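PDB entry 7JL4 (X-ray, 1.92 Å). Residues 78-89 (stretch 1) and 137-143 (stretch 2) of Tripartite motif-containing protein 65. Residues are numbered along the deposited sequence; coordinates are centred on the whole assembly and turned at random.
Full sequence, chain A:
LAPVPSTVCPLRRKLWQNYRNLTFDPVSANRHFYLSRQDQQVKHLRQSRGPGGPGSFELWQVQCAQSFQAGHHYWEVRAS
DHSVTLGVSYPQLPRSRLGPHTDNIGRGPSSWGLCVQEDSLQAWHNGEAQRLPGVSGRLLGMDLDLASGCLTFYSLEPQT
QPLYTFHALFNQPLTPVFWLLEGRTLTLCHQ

Stretch 1 78-89: RASDHSVTLGVS
Stretch 2 137-143: GRLLGMD

Stretch 2 meets stretch 1 in two different ways: at its start it pairs edge to edge with strand 78-79, and farther along it runs nearly parallel to strand 84-89 across a layer of side chains. The edge pairing is antiparallel and brief. Arg78 and Leu139 form a non-hydrogen-bonded pair, CA to CA 4.6 Å, both in extended conformation (phi/psi -108/128 and -107/113). Beside them Ala79 N donates to Arg138 O at 3.0 Å, nearly straight at 169°, and Arg78 CA lies 3.5 Å from the same Arg138 O in a CA-H...O contact. Arg78 (t, t, m) and Leu139 (t, p) point to the same face of the sheet, so the long arginine can lay its guanidinium face over the leucine, NH2 to Leu139 CB 3.6 Å.

Arg138 (phi/psi -114/10) points toward stretch 1, and its m, m, t side chain carries the guanidinium to Asp81 and His82. Ser80 turns at -70/-19, Asp81 (t) and His82 (p) are extended at -172/174 and -73/178, and Ser83 takes a positive phi at 72/53. A face of the guanidinium covers His82 CB, 4.0 Å from Arg138 NH2, while the small Ala79 CB lies 4.4 Å from Arg138 CD. Charge is met through water 1, which accepts from Arg138 NH2 at 2.6 Å and donates to Asp81 OD1 at 2.7 Å. Asp81 OD1 also takes a weak hydrogen bond from His82 N at 2.8 Å.

The axes of strands 84-89 and 139-143 approach to 8.9 Å, 13° apart, with Gly87 CA 8.4 Å from Met142 CA; apolar side chains fill the spacing. Leu86 (m, p) points toward stretch 2, placing CD2 3.7 Å from Leu140 CB and CB 3.9 Å from Met142 SD. Leu140 (m, t) points back toward stretch 1, its apolar side chain suited to this buried layer. Met142 (m, t, p) has the unbranched reach to bring CE to 3.7 Å from Gly87 O and 3.8 Å from Val88 CG1. Val88 (m) also points toward stretch 2, offering Met142 an apolar methyl, whereas Gly87, lacking a side chain, meets it through its carbonyl oxygen.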

# COMPACT_ATOMS: atom_id res chain seq x y z
N ARG A 78 -4.71 -6.09 -4.68
CA ARG A 78 -4.89 -7.48 -4.27
C ARG A 78 -3.59 -8.06 -3.74
O ARG A 78 -2.56 -8.02 -4.43
CB ARG A 78 -5.42 -8.35 -5.40
CG ARG A 78 -5.57 -9.81 -4.93
CD ARG A 78 -6.43 -10.64 -5.83
NE ARG A 78 -7.83 -10.24 -5.85
CZ ARG A 78 -8.73 -10.58 -4.93
NH1 ARG A 78 -8.37 -11.29 -3.87
NH2 ARG A 78 -9.99 -10.18 -5.05
N ALA A 79 -3.62 -8.64 -2.54
CA ALA A 79 -2.47 -9.30 -1.95
C ALA A 79 -2.58 -10.81 -2.13
O ALA A 79 -3.65 -11.39 -1.91
CB ALA A 79 -2.37 -8.97 -0.46
N SER A 80 -1.47 -11.47 -2.48
CA SER A 80 -1.52 -12.93 -2.62
C SER A 80 -1.67 -13.64 -1.28
O SER A 80 -2.05 -14.82 -1.26
CB SER A 80 -0.26 -13.49 -3.30
OG SER A 80 0.91 -13.21 -2.54
N ASP A 81 -1.36 -12.95 -0.18
CA ASP A 81 -1.23 -13.57 1.13
C ASP A 81 -1.08 -12.45 2.15
O ASP A 81 -0.95 -11.28 1.79
CB ASP A 81 -0.02 -14.50 1.18
CG ASP A 81 -0.08 -15.52 2.33
OD1 ASP A 81 -1.08 -15.55 3.10
OD2 ASP A 81 0.88 -16.30 2.43
N HIS A 82 -1.08 -12.82 3.44
CA HIS A 82 -0.78 -11.86 4.49
C HIS A 82 0.72 -11.54 4.49
O HIS A 82 1.51 -12.14 3.76
CB HIS A 82 -1.19 -12.41 5.86
CG HIS A 82 -0.51 -13.70 6.20
ND1 HIS A 82 0.84 -13.77 6.50
CD2 HIS A 82 -0.97 -14.97 6.24
CE1 HIS A 82 1.17 -15.03 6.74
NE2 HIS A 82 0.09 -15.77 6.59
N SER A 83 1.10 -10.64 5.40
CA SER A 83 2.46 -10.12 5.54
C SER A 83 2.81 -9.18 4.39
O SER A 83 3.81 -9.35 3.69
CB SER A 83 3.49 -11.25 5.68
OG SER A 83 3.08 -12.13 6.73
N VAL A 84 1.93 -8.20 4.18
CA VAL A 84 2.19 -7.06 3.32
C VAL A 84 1.76 -5.81 4.07
O VAL A 84 0.94 -5.86 4.99
CB VAL A 84 1.43 -7.18 1.97
CG1 VAL A 84 1.86 -8.47 1.24
CG2 VAL A 84 -0.07 -7.19 2.18
N THR A 85 2.32 -4.66 3.66
CA THR A 85 1.94 -3.37 4.23
C THR A 85 1.58 -2.44 3.08
O THR A 85 2.30 -2.37 2.09
CB THR A 85 3.05 -2.72 5.06
OG1 THR A 85 3.44 -3.58 6.13
CG2 THR A 85 2.57 -1.36 5.67
N LEU A 86 0.46 -1.74 3.23
CA LEU A 86 -0.03 -0.78 2.24
C LEU A 86 -0.05 0.59 2.89
O LEU A 86 -0.64 0.76 3.96
CB LEU A 86 -1.46 -1.13 1.79
CG LEU A 86 -1.83 -2.38 0.98
CD1 LEU A 86 -1.52 -3.66 1.73
CD2 LEU A 86 -3.33 -2.31 0.78
N GLY A 87 0.53 1.59 2.22
CA GLY A 87 0.62 2.89 2.87
C GLY A 87 0.84 4.02 1.89
O GLY A 87 0.84 3.84 0.67
N VAL A 88 1.02 5.21 2.46
CA VAL A 88 1.43 6.40 1.71
C VAL A 88 2.51 7.12 2.51
O VAL A 88 2.57 7.00 3.74
CB VAL A 88 0.24 7.34 1.44
CG1 VAL A 88 -0.75 6.67 0.48
CG2 VAL A 88 -0.44 7.72 2.74
N SER A 89 3.36 7.87 1.81
CA SER A 89 4.45 8.60 2.47
C SER A 89 4.70 9.93 1.79
O SER A 89 4.44 10.10 0.60
CB SER A 89 5.77 7.82 2.43
OG SER A 89 6.25 7.72 1.09
N GLY A 137 -10.23 -11.35 3.91
CA GLY A 137 -10.21 -10.83 2.55
C GLY A 137 -8.85 -10.30 2.17
O GLY A 137 -8.13 -9.71 2.98
N ARG A 138 -8.49 -10.48 0.90
CA ARG A 138 -7.21 -10.02 0.38
C ARG A 138 -7.35 -8.92 -0.67
O ARG A 138 -6.37 -8.58 -1.34
CB ARG A 138 -6.42 -11.20 -0.20
CG ARG A 138 -6.05 -12.25 0.86
CD ARG A 138 -4.98 -11.73 1.81
NE ARG A 138 -4.78 -12.67 2.93
CZ ARG A 138 -5.21 -12.47 4.17
NH1 ARG A 138 -5.88 -11.37 4.47
NH2 ARG A 138 -4.99 -13.39 5.12
N LEU A 139 -8.54 -8.37 -0.85
CA LEU A 139 -8.76 -7.25 -1.77
C LEU A 139 -8.96 -6.01 -0.92
O LEU A 139 -9.95 -5.91 -0.18
CB LEU A 139 -9.96 -7.52 -2.68
CG LEU A 139 -10.26 -6.41 -3.67
CD1 LEU A 139 -9.07 -6.16 -4.58
CD2 LEU A 139 -11.50 -6.73 -4.49
N LEU A 140 -8.02 -5.07 -1.00
CA LEU A 140 -7.95 -3.97 -0.05
C LEU A 140 -8.07 -2.66 -0.80
O LEU A 140 -7.55 -2.51 -1.91
CB LEU A 140 -6.64 -4.03 0.73
CG LEU A 140 -6.52 -5.39 1.43
CD1 LEU A 140 -5.10 -5.65 1.86
CD2 LEU A 140 -7.49 -5.42 2.61
N GLY A 141 -8.76 -1.70 -0.19
CA GLY A 141 -8.93 -0.38 -0.79
C GLY A 141 -8.31 0.70 0.08
O GLY A 141 -8.26 0.58 1.31
N MET A 142 -7.84 1.77 -0.57
CA MET A 142 -7.34 2.97 0.11
C MET A 142 -8.06 4.18 -0.46
O MET A 142 -7.96 4.46 -1.66
CB MET A 142 -5.83 3.10 -0.05
CG MET A 142 -5.07 1.93 0.64
SD MET A 142 -3.31 1.94 0.24
CE MET A 142 -2.78 3.45 1.02
N ASP A 143 -8.77 4.90 0.42
CA ASP A 143 -9.54 6.10 0.09
C ASP A 143 -8.86 7.30 0.72
O ASP A 143 -8.84 7.43 1.95
CB ASP A 143 -10.98 5.97 0.60
CG ASP A 143 -11.87 7.09 0.09
OD1 ASP A 143 -11.81 7.39 -1.12
OD2 ASP A 143 -12.63 7.63 0.91
O HOH W 1 -3.69 -15.17 3.68